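Long-range contacts in dihydropteroate synthase (Xanthomonas albilineans, PDB 6Q62), which probably catalyses the condensation of 4-aminobenzoate with 6-hydroxymethyl-7,8-dihydropterin diphosphate to give 7,8-dihydropteroate, a step of folate biosynthesis: residues E78-V83 and P105-A110; P191-G196 and Q204-L209. All blocks are in the same frame, centred on the assembly; numbering follows the deposited sequence.

Contact 1: residues E78-V83 and P105-A110; sequences EELRRV and PEVMRA
Helices 76-93 and 105-114 are neighbouring outer helices of the TIM barrel, and here they pack side by side. The short segments run nearly parallel, with an angle of 26° and axes 10.3 Å apart. Along 105-110, Glu106 O, which accepts the helix bond from Ala110 N, lies loosely beside the CD2 methyl of Leu80. Val107 is the central residue. Its CG1 is anti to the backbone N (chi1 -178°) and its CG2 anti to the carbonyl carbon, so both methyls face helix 76-93. Val107 CG1 meets Val83 CG2 at 3.8 Å, and the two side chains lie crosswise. Val107 CG2 lies 3.6 Å from Glu79 OE1, against the carboxylate end of an extended chain. That carboxylate is buried but well held, with OE2 hydrogen-bonded to Thr102 and OE1 in a salt bridge to Lys104. One turn on, the Ala110 methyl touches Leu80 CD2 at 3.7 Å. Leu80 reaches it with that one branch, which also passes 4.0 Å from Val107 CA. No hydrogen bond joins the two segments. The contact therefore rests on methyl packing and on the buried Glu79 carboxylate, whose charge is balanced from the loop before helix 105-114, probably keeping it ionised.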
loop_
_atom_site.group_PDB
_atom_site.type_symbol
_atom_site.label_atom_id
_atom_site.label_comp_id
_atom_site.label_asym_id
_atom_site.label_seq_id
_atom_site.Cartn_x
_atom_site.Cartn_y
_atom_site.Cartn_z
ATOM N N GLU A 78 25.400 -4.625 -27.956
ATOM C CA GLU A 78 24.658 -3.456 -27.468
ATOM C C GLU A 78 24.265 -3.642 -25.975
ATOM O O GLU A 78 24.338 -2.692 -25.199
ATOM C CB GLU A 78 23.402 -3.211 -28.333
ATOM C CG GLU A 78 22.593 -1.971 -27.946
ATOM C CD GLU A 78 23.333 -0.645 -27.848
ATOM O OE1 GLU A 78 24.316 -0.441 -28.601
ATOM O OE2 GLU A 78 22.923 0.197 -27.013
ATOM N N GLU A 79 23.843 -4.859 -25.585
ATOM C CA GLU A 79 23.465 -5.139 -24.201
ATOM C C GLU A 79 24.697 -4.926 -23.292
ATOM O O GLU A 79 24.561 -4.292 -22.238
ATOM C CB GLU A 79 22.941 -6.572 -24.080
ATOM C CG GLU A 79 22.322 -6.861 -22.720
ATOM C CD GLU A 79 21.740 -8.253 -22.609
ATOM O OE1 GLU A 79 21.852 -9.009 -23.600
ATOM O OE2 GLU A 79 21.197 -8.602 -21.532
ATOM N N LEU A 80 25.903 -5.370 -23.744
ATOM C CA LEU A 80 27.128 -5.161 -22.958
ATOM C C LEU A 80 27.464 -3.688 -22.840
ATOM O O LEU A 80 27.851 -3.220 -21.767
ATOM C CB LEU A 80 28.312 -5.915 -23.601
ATOM C CG LEU A 80 28.252 -7.440 -23.518
ATOM C CD1 LEU A 80 29.317 -8.074 -24.463
ATOM C CD2 LEU A 80 28.463 -7.907 -22.067
ATOM N N ARG A 81 27.314 -2.942 -23.952
ATOM C CA ARG A 81 27.583 -1.490 -24.011
ATOM C C ARG A 81 26.701 -0.741 -23.000
ATOM O O ARG A 81 27.109 0.271 -22.458
ATOM C CB ARG A 81 27.302 -0.997 -25.446
ATOM C CG ARG A 81 27.795 0.368 -25.847
ATOM C CD ARG A 81 27.587 0.500 -27.353
ATOM N NE ARG A 81 28.593 -0.295 -28.046
ATOM C CZ ARG A 81 28.368 -1.200 -28.991
ATOM N NH1 ARG A 81 27.138 -1.407 -29.453
ATOM N NH2 ARG A 81 29.378 -1.856 -29.532
ATOM N N ARG A 82 25.499 -1.255 -22.749
ATOM C CA ARG A 82 24.590 -0.656 -21.780
ATOM C C ARG A 82 24.897 -1.054 -20.351
ATOM O O ARG A 82 25.060 -0.180 -19.518
ATOM C CB ARG A 82 23.154 -1.060 -22.099
ATOM C CG ARG A 82 22.668 -0.461 -23.411
ATOM C CD ARG A 82 21.385 -1.124 -23.847
ATOM N NE ARG A 82 20.933 -0.550 -25.119
ATOM C CZ ARG A 82 19.740 -0.774 -25.661
ATOM N NH1 ARG A 82 18.846 -1.525 -25.028
ATOM N NH2 ARG A 82 19.417 -0.218 -26.818
ATOM N N VAL A 83 24.928 -2.375 -20.045
ATOM C CA VAL A 83 24.984 -2.808 -18.648
ATOM C C VAL A 83 26.380 -2.742 -18.041
ATOM O O VAL A 83 26.473 -2.441 -16.854
ATOM C CB VAL A 83 24.307 -4.186 -18.373
ATOM C CG1 VAL A 83 22.856 -4.176 -18.844
ATOM C CG2 VAL A 83 25.058 -5.373 -19.004
ATOM N N PRO A 105 24.515 -15.901 -21.546
ATOM C CA PRO A 105 25.693 -16.279 -20.753
ATOM C C PRO A 105 26.872 -15.359 -20.888
ATOM O O PRO A 105 27.582 -15.171 -19.913
ATOM C CB PRO A 105 26.040 -17.691 -21.226
ATOM C CG PRO A 105 25.240 -17.903 -22.470
ATOM C CD PRO A 105 24.053 -17.012 -22.390
ATOM N N GLU A 106 27.100 -14.780 -22.082
ATOM C CA GLU A 106 28.238 -13.877 -22.288
ATOM C C GLU A 106 28.038 -12.643 -21.432
ATOM O O GLU A 106 29.006 -12.126 -20.886
ATOM C CB GLU A 106 28.337 -13.441 -23.782
ATOM C CG GLU A 106 28.403 -14.575 -24.796
ATOM C CD GLU A 106 27.100 -15.129 -25.360
ATOM O OE1 GLU A 106 26.042 -15.042 -24.691
ATOM O OE2 GLU A 106 27.151 -15.682 -26.479
ATOM N N VAL A 107 26.774 -12.161 -21.289
ATOM C CA VAL A 107 26.488 -10.972 -20.468
ATOM C C VAL A 107 26.616 -11.358 -19.004
ATOM O O VAL A 107 27.174 -10.588 -18.226
ATOM C CB VAL A 107 25.100 -10.360 -20.785
ATOM C CG1 VAL A 107 24.852 -9.097 -19.942
ATOM C CG2 VAL A 107 24.990 -10.025 -22.284
ATOM N N MET A 108 26.154 -12.560 -18.628
ATOM C CA MET A 108 26.292 -13.018 -17.241
ATOM C C MET A 108 27.757 -13.015 -16.810
ATOM O O MET A 108 28.086 -12.473 -15.758
ATOM C CB MET A 108 25.720 -14.437 -17.072
ATOM C CG MET A 108 24.254 -14.532 -17.403
ATOM S SD MET A 108 23.712 -16.246 -17.170
ATOM C CE MET A 108 22.097 -16.159 -17.861
ATOM N N ARG A 109 28.648 -13.618 -17.639
ATOM C CA ARG A 109 30.076 -13.670 -17.301
ATOM C C ARG A 109 30.708 -12.300 -17.237
ATOM O O ARG A 109 31.437 -11.999 -16.288
ATOM C CB ARG A 109 30.821 -14.556 -18.308
ATOM C CG ARG A 109 30.389 -16.018 -18.245
ATOM C CD ARG A 109 31.259 -16.837 -19.177
ATOM N NE ARG A 109 30.906 -18.255 -19.157
ATOM C CZ ARG A 109 31.439 -19.148 -18.333
ATOM N NH1 ARG A 109 32.302 -18.767 -17.389
ATOM N NH2 ARG A 109 31.087 -20.412 -18.411
ATOM N N ALA A 110 30.466 -11.468 -18.253
ATOM C CA ALA A 110 31.045 -10.121 -18.301
ATOM C C ALA A 110 30.520 -9.244 -17.151
ATOM O O ALA A 110 31.290 -8.495 -16.543
ATOM C CB ALA A 110 30.742 -9.453 -19.644
#

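Contact 2: residues P191-G196 and Q204-L209; sequences PGFGFG and QLLAHL. With 6GU (6-chloroguanine), chain E; EDO (1,2-ethanediol), chain F.
The backbone of 191-196 leaves strand 187-190 and folds into a type II beta turn from Gly192 to Phe195, closed by Phe195 N to Gly192 O at 3.1 Å, while 204-209 carries the last turn of helix 199-207. This is a strand-to-helix loop of the TIM barrel, folded back on the helix it leads into. Positive phi at Gly192, Gly194 and Gly196 suits glycine. Phe193 has the largest share of the contact. Its CG is anti to the carbonyl carbon (chi1 -68°), and the ring reaches the helix with CE1 and CZ. Phe193 CE1 is 3.6 Å from Leu205 CB, and the two side chains run alongside each other, pointing opposite ways. The backbone N of Leu206 lies at the ring edge, near its plane, and Leu206 CB sits 4.0 Å from Phe193 CE1. Pro191 adds its ring, with Pro191 CG 4.0 Å from Leu209 CD1; these side chains lie crosswise. All five touching residues are buried. Helix 162-179 also packs on Pro191 and Leu205, and Leu206 touches Val278 of the second subunit. His208 leaves helical geometry, and its ND1 and backbone N both donate to Gln204 O. Lys197 NZ gathers the carbonyl oxygens of Pro191, Gly192 and Phe195. The turn sends Phe195 off at roughly a right angle to Phe193, into the 6-chloroguanine pocket. There the edge of its ring meets the ligand, with Phe195 CE1 3.3 Å from N7 of 6-chloroguanine.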
loop_
_atom_site.group_PDB
_atom_site.type_symbol
_atom_site.label_atom_id
_atom_site.label_comp_id
_atom_site.label_asym_id
_atom_site.label_seq_id
_atom_site.Cartn_x
_atom_site.Cartn_y
_atom_site.Cartn_z
ATOM N N PRO A 191 7.526 -16.396 -10.155
ATOM C CA PRO A 191 6.444 -16.857 -11.064
ATOM C C PRO A 191 6.320 -16.088 -12.358
ATOM O O PRO A 191 5.516 -16.459 -13.225
ATOM C CB PRO A 191 5.178 -16.699 -10.212
ATOM C CG PRO A 191 5.504 -15.591 -9.284
ATOM C CD PRO A 191 6.964 -15.777 -8.925
ATOM N N GLY A 192 7.039 -14.982 -12.469
ATOM C CA GLY A 192 7.044 -14.177 -13.686
ATOM C C GLY A 192 5.739 -13.484 -13.969
ATOM O O GLY A 192 5.126 -13.719 -15.021
ATOM N N PHE A 193 5.276 -12.653 -13.015
ATOM C CA PHE A 193 4.020 -11.932 -13.237
ATOM C C PHE A 193 4.082 -11.120 -14.535
ATOM O O PHE A 193 5.082 -10.454 -14.809
ATOM C CB PHE A 193 3.715 -11.010 -12.045
ATOM C CG PHE A 193 3.386 -11.760 -10.780
ATOM C CD1 PHE A 193 2.152 -12.365 -10.616
ATOM C CD2 PHE A 193 4.272 -11.766 -9.702
ATOM C CE1 PHE A 193 1.834 -13.044 -9.428
ATOM C CE2 PHE A 193 3.941 -12.422 -8.504
ATOM C CZ PHE A 193 2.726 -13.056 -8.373
ATOM N N GLY A 194 3.034 -11.232 -15.349
ATOM C CA GLY A 194 2.920 -10.492 -16.597
ATOM C C GLY A 194 3.564 -11.123 -17.821
ATOM O O GLY A 194 3.339 -10.640 -18.934
ATOM N N PHE A 195 4.357 -12.203 -17.644
ATOM C CA PHE A 195 5.009 -12.875 -18.779
ATOM C C PHE A 195 4.137 -14.021 -19.281
ATOM O O PHE A 195 4.121 -15.102 -18.680
ATOM C CB PHE A 195 6.392 -13.374 -18.375
ATOM C CG PHE A 195 7.391 -12.266 -18.195
ATOM C CD1 PHE A 195 7.526 -11.624 -16.966
ATOM C CD2 PHE A 195 8.230 -11.881 -19.240
ATOM C CE1 PHE A 195 8.487 -10.632 -16.781
ATOM C CE2 PHE A 195 9.183 -10.873 -19.057
ATOM C CZ PHE A 195 9.298 -10.253 -17.828
ATOM N N GLY A 196 3.394 -13.755 -20.347
ATOM C CA GLY A 196 2.473 -14.721 -20.941
ATOM C C GLY A 196 1.379 -15.129 -19.976
ATOM O O GLY A 196 1.093 -16.315 -19.817
ATOM N N GLN A 204 -4.395 -15.074 -9.710
ATOM C CA GLN A 204 -4.347 -16.455 -9.213
ATOM C C GLN A 204 -2.976 -16.772 -8.623
ATOM O O GLN A 204 -2.890 -17.334 -7.532
ATOM C CB GLN A 204 -4.653 -17.463 -10.329
ATOM C CG GLN A 204 -6.129 -17.562 -10.734
ATOM C CD GLN A 204 -7.011 -18.191 -9.679
ATOM O OE1 GLN A 204 -6.634 -19.144 -8.981
ATOM N NE2 GLN A 204 -8.213 -17.663 -9.551
ATOM N N LEU A 205 -1.902 -16.422 -9.341
ATOM C CA LEU A 205 -0.544 -16.701 -8.869
ATOM C C LEU A 205 -0.200 -15.954 -7.611
ATOM O O LEU A 205 0.535 -16.486 -6.772
ATOM C CB LEU A 205 0.494 -16.374 -9.958
ATOM C CG LEU A 205 0.562 -17.364 -11.131
ATOM C CD1 LEU A 205 1.249 -16.728 -12.302
ATOM C CD2 LEU A 205 1.277 -18.665 -10.721
ATOM N N LEU A 206 -0.698 -14.705 -7.482
ATOM C CA LEU A 206 -0.455 -13.897 -6.285
ATOM C C LEU A 206 -1.254 -14.451 -5.109
ATOM O O LEU A 206 -0.704 -14.635 -4.029
ATOM C CB LEU A 206 -0.826 -12.424 -6.533
ATOM C CG LEU A 206 -0.629 -11.420 -5.381
ATOM C CD1 LEU A 206 0.768 -11.512 -4.795
ATOM C CD2 LEU A 206 -0.868 -9.986 -5.896
ATOM N N ALA A 207 -2.522 -14.795 -5.342
ATOM C CA ALA A 207 -3.355 -15.349 -4.273
ATOM C C ALA A 207 -2.776 -16.684 -3.769
ATOM O O ALA A 207 -2.780 -16.924 -2.566
ATOM C CB ALA A 207 -4.780 -15.545 -4.778
ATOM N N HIS A 208 -2.233 -17.511 -4.681
ATOM C CA HIS A 208 -1.659 -18.826 -4.360
ATOM C C HIS A 208 -0.142 -18.829 -4.206
ATOM O O HIS A 208 0.473 -19.894 -4.191
ATOM C CB HIS A 208 -2.100 -19.871 -5.385
ATOM C CG HIS A 208 -3.565 -20.138 -5.371
ATOM N ND1 HIS A 208 -4.388 -19.610 -6.324
ATOM C CD2 HIS A 208 -4.303 -20.878 -4.515
ATOM C CE1 HIS A 208 -5.595 -20.075 -6.058
ATOM N NE2 HIS A 208 -5.598 -20.813 -4.959
ATOM N N LEU A 209 0.465 -17.639 -4.028
ATOM C CA LEU A 209 1.910 -17.518 -3.831
ATOM C C LEU A 209 2.459 -18.395 -2.683
ATOM O O LEU A 209 3.565 -18.926 -2.835
ATOM C CB LEU A 209 2.315 -16.050 -3.657
ATOM C CG LEU A 209 3.761 -15.700 -4.037
ATOM C CD1 LEU A 209 4.020 -15.934 -5.533
ATOM C CD2 LEU A 209 4.063 -14.256 -3.710
HETATM CL CL6 6GU E . 8.551 -9.941 -12.769
HETATM N N1 6GU E . 10.860 -10.786 -12.441
HETATM C C2 6GU E . 12.195 -10.842 -12.839
HETATM N N2 6GU E . 12.913 -11.737 -12.175
HETATM N N3 6GU E . 12.773 -10.088 -13.841
HETATM C C4 6GU E . 11.893 -9.247 -14.487
HETATM C C5 6GU E . 10.515 -9.153 -14.154
HETATM C C6 6GU E . 10.112 -9.953 -13.132
HETATM N N7 6GU E . 9.902 -8.233 -15.001
HETATM C C8 6GU E . 10.936 -7.801 -15.827
HETATM N N9 6GU E . 12.134 -8.380 -15.545
HETATM C C1 EDO F . 3.037 -4.944 -18.449
HETATM O O1 EDO F . 3.819 -3.853 -18.075
HETATM C C2 EDO F . 3.675 -6.225 -17.932
HETATM O O2 EDO F . 2.773 -7.298 -18.107
#

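Overall arrangement
After the small hairpin of strands 7-10 and 13-16, the chain runs through strand 21-27, helix 41-54 and strand 59-63 to helix 76-93. Contact 1 follows, closing a loop of 21 residues that holds strand 98-101 and ends at helix 105-114. It ties two successive barrel helices together. The chain next passes strands 118-121 and 141-144 and helix 162-179 before reaching strand 187-190. Contact 2 closes a much shorter span of seven residues, five of them the start of helix 199-207, and folds the preceding loop onto the end of that helix. Contacts 1 and 2 neither nest nor cross, and their centres lie about 28 Å apart on opposite sides of the chain's centre.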